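PDB 5MPO: molybdopterin synthase catalytic subunit from Homo sapiens, which uses sulfur from the thiocarboxylated carrier protein MOCS2A to build the dithiolene group of molybdopterin from precursor Z. Local coordinates for residues Lys60-Pro72 with His98-Ile110. Numbering follows the deposited sequence.
Sequences KKVISLEYEAYLP and HRLGLVPVSEASI
An antiparallel strand pair, in which residues 64-69 run against 101-104, is a worked example of one sheet lying against another, the mixed sheet of 91-99 and 108-116, with Tyr67 as the main side-chain contact. Leu65 and Val103 form a hydrogen-bonded pair, Val103 N meeting Leu65 O almost head-on at 2.8 Å. The same oxygen also accepts a hydrogen bond from Ser64 OG, which stands above the carbonyl plane. At the next hydrogen-bonded pair, Gly101 N gives a 2.7 Å bond to a lone pair of Tyr67 O. The positive phi of Gly101 (73°) suits glycine. With CG anti to its carbonyl carbon (chi1 -71°), the Tyr67 ring reaches toward His98, Val103 and Ser109. His98 points its edge at one ring face in an offset edge-to-face pair, planes at 74°, CE1 lying 3.6 Å from Tyr67 CD2. Bonds from ND1 to Arg99 O and from NE2 to the backbone of another protein's chain together restrict the imidazole's rotation. Val103 CG2 approaches Tyr67 CD1 obliquely at 3.6 Å, while Ser109 CB sits 3.4 Å from Tyr67 CE1. Ser109 OG also bonds to that chain's backbone. Tyr67 thus helps join the two sheets of this MoaE-family fold, close to the predicted substrate site at Lys134.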
ATOM      1  N   LYS C  60      13.927 -24.417  -3.009  1.00 78.92           N
ATOM      2  CA  LYS C  60      13.488 -25.073  -4.258  1.00 75.19           C
ATOM      3  C   LYS C  60      12.871 -24.008  -5.234  1.00 71.73           C
ATOM      4  O   LYS C  60      12.356 -22.981  -4.779  1.00 73.80           O
ATOM      5  CB  LYS C  60      12.577 -26.265  -3.926  1.00 70.43           C
ATOM      6  N   LYS C  61      13.006 -24.216  -6.552  1.00 60.09           N
ATOM      7  CA  LYS C  61      12.382 -23.357  -7.576  1.00 59.28           C
ATOM      8  C   LYS C  61      10.876 -23.661  -7.727  1.00 66.66           C
ATOM      9  O   LYS C  61      10.474 -24.833  -7.792  1.00 62.25           O
ATOM     10  CB  LYS C  61      13.066 -23.504  -8.949  1.00 55.26           C
ATOM     11  N   VAL C  62      10.065 -22.593  -7.798  1.00 71.65           N
ATOM     12  CA  VAL C  62       8.589 -22.653  -7.878  1.00 61.78           C
ATOM     13  C   VAL C  62       8.119 -22.133  -9.243  1.00 61.65           C
ATOM     14  O   VAL C  62       8.552 -21.075  -9.708  1.00 70.36           O
ATOM     15  CB  VAL C  62       7.918 -21.829  -6.751  1.00 63.11           C
ATOM     16  CG1 VAL C  62       6.375 -21.802  -6.887  1.00 67.23           C
ATOM     17  CG2 VAL C  62       8.263 -22.396  -5.393  1.00 59.82           C
ATOM     18  N   ILE C  63       7.202 -22.874  -9.867  1.00 65.36           N
ATOM     19  CA  ILE C  63       6.549 -22.458 -11.156  1.00 69.51           C
ATOM     20  C   ILE C  63       5.129 -21.872 -11.053  1.00 57.31           C
ATOM     21  O   ILE C  63       4.663 -21.173 -11.962  1.00 63.86           O
ATOM     22  CB  ILE C  63       6.510 -23.617 -12.178  1.00 72.62           C
ATOM     23  CG1 ILE C  63       5.721 -24.814 -11.621  1.00 71.49           C
ATOM     24  CG2 ILE C  63       7.933 -23.992 -12.566  1.00 72.36           C
ATOM     25  CD1 ILE C  63       5.833 -26.053 -12.470  1.00 74.03           C
ATOM     26  N   SER C  64       4.462 -22.160  -9.950  1.00 55.02           N
ATOM     27  CA  SER C  64       3.087 -21.785  -9.763  1.00 61.43           C
ATOM     28  C   SER C  64       2.752 -22.087  -8.314  1.00 58.61           C
ATOM     29  O   SER C  64       3.362 -22.978  -7.690  1.00 56.32           O
ATOM     30  CB  SER C  64       2.211 -22.613 -10.723  1.00 64.33           C
ATOM     31  OG  SER C  64       0.860 -22.320 -10.527  1.00 75.21           O
ATOM     32  N   LEU C  65       1.850 -21.287  -7.761  1.00 60.56           N
ATOM     33  CA  LEU C  65       1.097 -21.626  -6.540  1.00 61.42           C
ATOM     34  C   LEU C  65      -0.328 -22.056  -6.961  1.00 64.63           C
ATOM     35  O   LEU C  65      -0.863 -21.629  -8.010  1.00 66.98           O
ATOM     36  CB  LEU C  65       0.949 -20.420  -5.610  1.00 59.90           C
ATOM     37  CG  LEU C  65       2.212 -19.967  -4.881  1.00 64.26           C
ATOM     38  CD1 LEU C  65       2.130 -18.512  -4.391  1.00 59.55           C
ATOM     39  CD2 LEU C  65       2.477 -20.911  -3.733  1.00 60.55           C
ATOM     40  N   GLU C  66      -0.928 -22.896  -6.135  1.00 60.50           N
ATOM     41  CA  GLU C  66      -2.307 -23.287  -6.319  1.00 63.63           C
ATOM     42  C   GLU C  66      -3.044 -22.943  -5.055  1.00 58.96           C
ATOM     43  O   GLU C  66      -2.595 -23.351  -3.963  1.00 56.72           O
ATOM     44  CB  GLU C  66      -2.461 -24.789  -6.550  1.00 67.34           C
ATOM     45  CG  GLU C  66      -3.929 -25.111  -6.791  1.00 70.19           C
ATOM     46  CD  GLU C  66      -4.198 -26.544  -7.101  1.00 72.44           C
ATOM     47  OE1 GLU C  66      -3.575 -27.436  -6.506  1.00 82.88           O
ATOM     48  OE2 GLU C  66      -5.060 -26.765  -7.949  1.00 82.23           O
ATOM     49  N   TYR C  67      -4.173 -22.233  -5.208  1.00 51.39           N
ATOM     50  CA  TYR C  67      -4.982 -21.751  -4.065  1.00 46.82           C
ATOM     51  C   TYR C  67      -6.381 -22.357  -4.113  1.00 47.97           C
ATOM     52  O   TYR C  67      -7.039 -22.423  -5.169  1.00 41.64           O
ATOM     53  CB  TYR C  67      -5.155 -20.242  -4.142  1.00 47.07           C
ATOM     54  CG  TYR C  67      -3.927 -19.416  -3.845  1.00 52.74           C
ATOM     55  CD1 TYR C  67      -3.046 -19.018  -4.871  1.00 50.84           C
ATOM     56  CD2 TYR C  67      -3.662 -18.983  -2.535  1.00 49.91           C
ATOM     57  CE1 TYR C  67      -1.927 -18.244  -4.583  1.00 54.70           C
ATOM     58  CE2 TYR C  67      -2.561 -18.201  -2.245  1.00 56.00           C
ATOM     59  CZ  TYR C  67      -1.693 -17.827  -3.264  1.00 57.78           C
ATOM     60  OH  TYR C  67      -0.610 -17.041  -2.939  1.00 63.95           O
ATOM     61  N   GLU C  68      -6.836 -22.774  -2.950  1.00 54.47           N
ATOM     62  CA  GLU C  68      -8.224 -23.112  -2.737  1.00 51.58           C
ATOM     63  C   GLU C  68      -8.765 -22.435  -1.524  1.00 48.35           C
ATOM     64  O   GLU C  68      -7.998 -22.032  -0.619  1.00 49.98           O
ATOM     65  CB  GLU C  68      -8.373 -24.626  -2.605  1.00 51.36           C
ATOM     66  CG  GLU C  68      -8.037 -25.258  -1.285  1.00 60.77           C
ATOM     67  CD  GLU C  68      -8.065 -26.792  -1.355  1.00 71.51           C
ATOM     68  OE1 GLU C  68      -7.714 -27.358  -2.437  1.00 73.95           O
ATOM     69  OE2 GLU C  68      -8.423 -27.417  -0.318  1.00 63.69           O
ATOM     70  N   ALA C  69     -10.096 -22.405  -1.453  1.00 50.43           N
ATOM     71  CA  ALA C  69     -10.794 -21.746  -0.362  1.00 47.21           C
ATOM     72  C   ALA C  69     -12.095 -22.420   0.024  1.00 48.15           C
ATOM     73  O   ALA C  69     -12.748 -22.997  -0.803  1.00 45.66           O
ATOM     74  CB  ALA C  69     -11.078 -20.312  -0.779  1.00 49.02           C
ATOM     75  N   TYR C  70     -12.495 -22.253   1.279  1.00 48.17           N
ATOM     76  CA  TYR C  70     -13.814 -22.599   1.744  1.00 47.04           C
ATOM     77  C   TYR C  70     -14.688 -21.380   1.517  1.00 49.42           C
ATOM     78  O   TYR C  70     -14.747 -20.481   2.361  1.00 51.10           O
ATOM     79  CB  TYR C  70     -13.755 -23.032   3.230  1.00 45.74           C
ATOM     80  CG  TYR C  70     -15.031 -23.461   3.884  1.00 40.89           C
ATOM     81  CD1 TYR C  70     -16.101 -24.016   3.159  1.00 45.13           C
ATOM     82  CD2 TYR C  70     -15.160 -23.373   5.254  1.00 46.49           C
ATOM     83  CE1 TYR C  70     -17.283 -24.418   3.791  1.00 45.82           C
ATOM     84  CE2 TYR C  70     -16.333 -23.773   5.904  1.00 48.67           C
ATOM     85  CZ  TYR C  70     -17.394 -24.304   5.172  1.00 50.28           C
ATOM     86  OH  TYR C  70     -18.540 -24.712   5.843  1.00 50.95           O
ATOM     87  N   LEU C  71     -15.346 -21.383   0.354  1.00 48.32           N
ATOM     88  CA  LEU C  71     -16.452 -20.492   0.029  1.00 60.10           C
ATOM     89  C   LEU C  71     -17.860 -21.088   0.347  1.00 61.02           C
ATOM     90  O   LEU C  71     -18.146 -22.224   0.008  1.00 64.56           O
ATOM     91  CB  LEU C  71     -16.397 -20.134  -1.462  1.00 58.65           C
ATOM     92  CG  LEU C  71     -15.250 -19.193  -1.754  1.00 68.43           C
ATOM     93  CD1 LEU C  71     -15.014 -19.016  -3.247  1.00 68.78           C
ATOM     94  CD2 LEU C  71     -15.519 -17.856  -1.062  1.00 74.90           C
ATOM     95  N   PRO C  72     -18.769 -20.316   0.914  1.00 57.92           N
ATOM     96  CA  PRO C  72     -18.667 -18.876   1.044  1.00 60.54           C
ATOM     97  C   PRO C  72     -18.075 -18.342   2.354  1.00 55.62           C
ATOM     98  O   PRO C  72     -18.138 -17.128   2.564  1.00 50.28           O
ATOM     99  CB  PRO C  72     -20.154 -18.445   0.938  1.00 65.17           C
ATOM    100  CG  PRO C  72     -20.935 -19.640   1.407  1.00 57.95           C
ATOM    101  CD  PRO C  72     -20.006 -20.811   1.528  1.00 57.45           C
ATOM    102  N   HIS C  98      -9.349 -12.011  -4.422  1.00 42.65           N
ATOM    103  CA  HIS C  98      -8.433 -13.144  -4.278  1.00 46.06           C
ATOM    104  C   HIS C  98      -8.613 -14.132  -5.413  1.00 47.01           C
ATOM    105  O   HIS C  98      -9.721 -14.488  -5.763  1.00 48.32           O
ATOM    106  CB  HIS C  98      -8.611 -13.795  -2.910  1.00 47.34           C
ATOM    107  CG  HIS C  98      -7.422 -14.584  -2.439  1.00 48.94           C
ATOM    108  ND1 HIS C  98      -6.820 -15.569  -3.210  1.00 50.20           N
ATOM    109  CD2 HIS C  98      -6.754 -14.572  -1.263  1.00 44.53           C
ATOM    110  CE1 HIS C  98      -5.847 -16.135  -2.528  1.00 45.52           C
ATOM    111  NE2 HIS C  98      -5.775 -15.540  -1.351  1.00 52.14           N
ATOM    112  N   ARG C  99      -7.513 -14.542  -6.022  1.00 53.39           N
ATOM    113  CA  ARG C  99      -7.557 -15.476  -7.142  1.00 50.63           C
ATOM    114  C   ARG C  99      -7.455 -16.894  -6.666  1.00 51.06           C
ATOM    115  O   ARG C  99      -6.745 -17.180  -5.707  1.00 49.67           O
ATOM    116  CB  ARG C  99      -6.447 -15.190  -8.119  1.00 56.62           C
ATOM    117  CG  ARG C  99      -6.518 -16.021  -9.381  1.00 53.57           C
ATOM    118  CD  ARG C  99      -5.575 -15.439 -10.384  1.00 49.96           C
ATOM    119  NE  ARG C  99      -5.273 -16.428 -11.387  1.00 58.01           N
ATOM    120  CZ  ARG C  99      -4.304 -16.324 -12.288  1.00 58.75           C
ATOM    121  NH1 ARG C  99      -3.523 -15.249 -12.347  1.00 65.71           N
ATOM    122  NH2 ARG C  99      -4.115 -17.313 -13.147  1.00 63.08           N
ATOM    123  N   LEU C 100      -8.182 -17.794  -7.320  1.00 53.73           N
ATOM    124  CA  LEU C 100      -8.198 -19.186  -6.883  1.00 54.01           C
ATOM    125  C   LEU C 100      -7.704 -20.126  -7.984  1.00 50.77           C
ATOM    126  O   LEU C 100      -7.727 -19.766  -9.133  1.00 50.38           O
ATOM    127  CB  LEU C 100      -9.603 -19.545  -6.404  1.00 51.48           C
ATOM    128  CG  LEU C 100     -10.042 -18.925  -5.080  1.00 53.53           C
ATOM    129  CD1 LEU C 100     -11.364 -19.508  -4.597  1.00 52.35           C
ATOM    130  CD2 LEU C 100      -8.983 -19.120  -3.995  1.00 62.03           C
ATOM    131  N   GLY C 101      -7.272 -21.336  -7.604  1.00 52.46           N
ATOM    132  CA  GLY C 101      -6.589 -22.240  -8.514  1.00 49.74           C
ATOM    133  C   GLY C 101      -5.163 -21.770  -8.800  1.00 56.38           C
ATOM    134  O   GLY C 101      -4.477 -21.326  -7.885  1.00 54.42           O
ATOM    135  N   LEU C 102      -4.747 -21.838 -10.061  1.00 55.42           N
ATOM    136  CA  LEU C 102      -3.346 -21.691 -10.450  1.00 55.72           C
ATOM    137  C   LEU C 102      -2.883 -20.270 -10.698  1.00 55.26           C
ATOM    138  O   LEU C 102      -3.340 -19.573 -11.627  1.00 57.67           O
ATOM    139  CB  LEU C 102      -3.030 -22.547 -11.694  1.00 58.54           C
ATOM    140  CG  LEU C 102      -2.991 -24.054 -11.352  1.00 62.77           C
ATOM    141  CD1 LEU C 102      -3.046 -24.878 -12.632  1.00 62.74           C
ATOM    142  CD2 LEU C 102      -1.792 -24.449 -10.483  1.00 63.19           C
ATOM    143  N   VAL C 103      -1.929 -19.851  -9.882  1.00 57.47           N
ATOM    144  CA  VAL C 103      -1.391 -18.490  -9.990  1.00 62.52           C
ATOM    145  C   VAL C 103       0.067 -18.678 -10.347  1.00 58.26           C
ATOM    146  O   VAL C 103       0.888 -19.021  -9.475  1.00 53.65           O
ATOM    147  CB  VAL C 103      -1.555 -17.684  -8.687  1.00 59.19           C
ATOM    148  CG1 VAL C 103      -1.121 -16.239  -8.888  1.00 54.53           C
ATOM    149  CG2 VAL C 103      -3.005 -17.760  -8.242  1.00 64.28           C
ATOM    150  N   PRO C 104       0.385 -18.511 -11.634  1.00 55.04           N
ATOM    151  CA  PRO C 104       1.803 -18.642 -12.004  1.00 65.04           C
ATOM    152  C   PRO C 104       2.673 -17.472 -11.465  1.00 65.71           C
ATOM    153  O   PRO C 104       2.160 -16.468 -10.930  1.00 59.05           O
ATOM    154  CB  PRO C 104       1.761 -18.652 -13.532  1.00 60.60           C
ATOM    155  CG  PRO C 104       0.576 -17.801 -13.842  1.00 64.60           C
ATOM    156  CD  PRO C 104      -0.449 -18.129 -12.781  1.00 57.42           C
ATOM    157  N   VAL C 105       3.979 -17.658 -11.606  1.00 62.80           N
ATOM    158  CA  VAL C 105       4.986 -16.726 -11.141  1.00 58.27           C
ATOM    159  C   VAL C 105       4.727 -15.318 -11.669  1.00 54.98           C
ATOM    160  O   VAL C 105       4.363 -15.118 -12.821  1.00 51.31           O
ATOM    161  CB  VAL C 105       6.403 -17.187 -11.545  1.00 62.31           C
ATOM    162  CG1 VAL C 105       7.433 -16.074 -11.335  1.00 65.76           C
ATOM    163  CG2 VAL C 105       6.800 -18.439 -10.745  1.00 63.87           C
ATOM    164  N   SER C 106       4.901 -14.350 -10.783  1.00 58.67           N
ATOM    165  CA  SER C 106       4.707 -12.937 -11.084  1.00 64.10           C
ATOM    166  C   SER C 106       3.285 -12.477 -11.354  1.00 55.83           C
ATOM    167  O   SER C 106       3.085 -11.308 -11.620  1.00 62.37           O
ATOM    168  CB  SER C 106       5.652 -12.474 -12.198  1.00 59.47           C
ATOM    169  OG  SER C 106       6.956 -12.451 -11.650  1.00 69.65           O
ATOM    170  N   GLU C 107       2.291 -13.352 -11.268  1.00 64.21           N
ATOM    171  CA  GLU C 107       0.888 -12.918 -11.385  1.00 57.28           C
ATOM    172  C   GLU C 107       0.320 -12.863  -9.992  1.00 53.64           C
ATOM    173  O   GLU C 107       0.848 -13.494  -9.043  1.00 55.81           O
ATOM    174  CB  GLU C 107       0.099 -13.840 -12.287  1.00 61.80           C
ATOM    175  CG  GLU C 107       0.621 -13.844 -13.718  1.00 58.74           C
ATOM    176  CD  GLU C 107      -0.175 -14.763 -14.626  1.00 62.16           C
ATOM    177  OE1 GLU C 107      -1.274 -15.235 -14.272  1.00 60.87           O
ATOM    178  OE2 GLU C 107       0.325 -15.068 -15.702  1.00 75.69           O
ATOM    179  N   ALA C 108      -0.717 -12.054  -9.857  1.00 49.08           N
ATOM    180  CA  ALA C 108      -1.252 -11.702  -8.547  1.00 47.31           C
ATOM    181  C   ALA C 108      -2.200 -12.745  -8.044  1.00 47.56           C
ATOM    182  O   ALA C 108      -3.122 -13.134  -8.770  1.00 56.36           O
ATOM    183  CB  ALA C 108      -1.970 -10.334  -8.617  1.00 46.58           C
ATOM    184  N   SER C 109      -1.996 -13.168  -6.801  1.00 51.64           N
ATOM    185  CA  SER C 109      -2.976 -13.988  -6.057  1.00 51.94           C
ATOM    186  C   SER C 109      -4.024 -13.171  -5.230  1.00 51.12           C
ATOM    187  O   SER C 109      -5.094 -13.682  -4.888  1.00 46.24           O
ATOM    188  CB  SER C 109      -2.240 -14.932  -5.106  1.00 53.50           C
ATOM    189  OG  SER C 109      -1.562 -14.246  -4.067  1.00 55.39           O
ATOM    190  N   ILE C 110      -3.672 -11.950  -4.855  1.00 45.50           N
ATOM    191  CA  ILE C 110      -4.505 -11.117  -3.997  1.00 48.15           C
ATOM    192  C   ILE C 110      -4.257  -9.657  -4.347  1.00 48.77           C
ATOM    193  O   ILE C 110      -3.136  -9.274  -4.672  1.00 47.33           O
ATOM    194  CB  ILE C 110      -4.293 -11.399  -2.463  1.00 46.62           C
ATOM    195  CG1 ILE C 110      -5.151 -10.472  -1.638  1.00 50.36           C
ATOM    196  CG2 ILE C 110      -2.878 -11.204  -2.015  1.00 50.27           C
ATOM    197  CD1 ILE C 110      -5.584 -11.004  -0.304  1.00 51.81           C
TER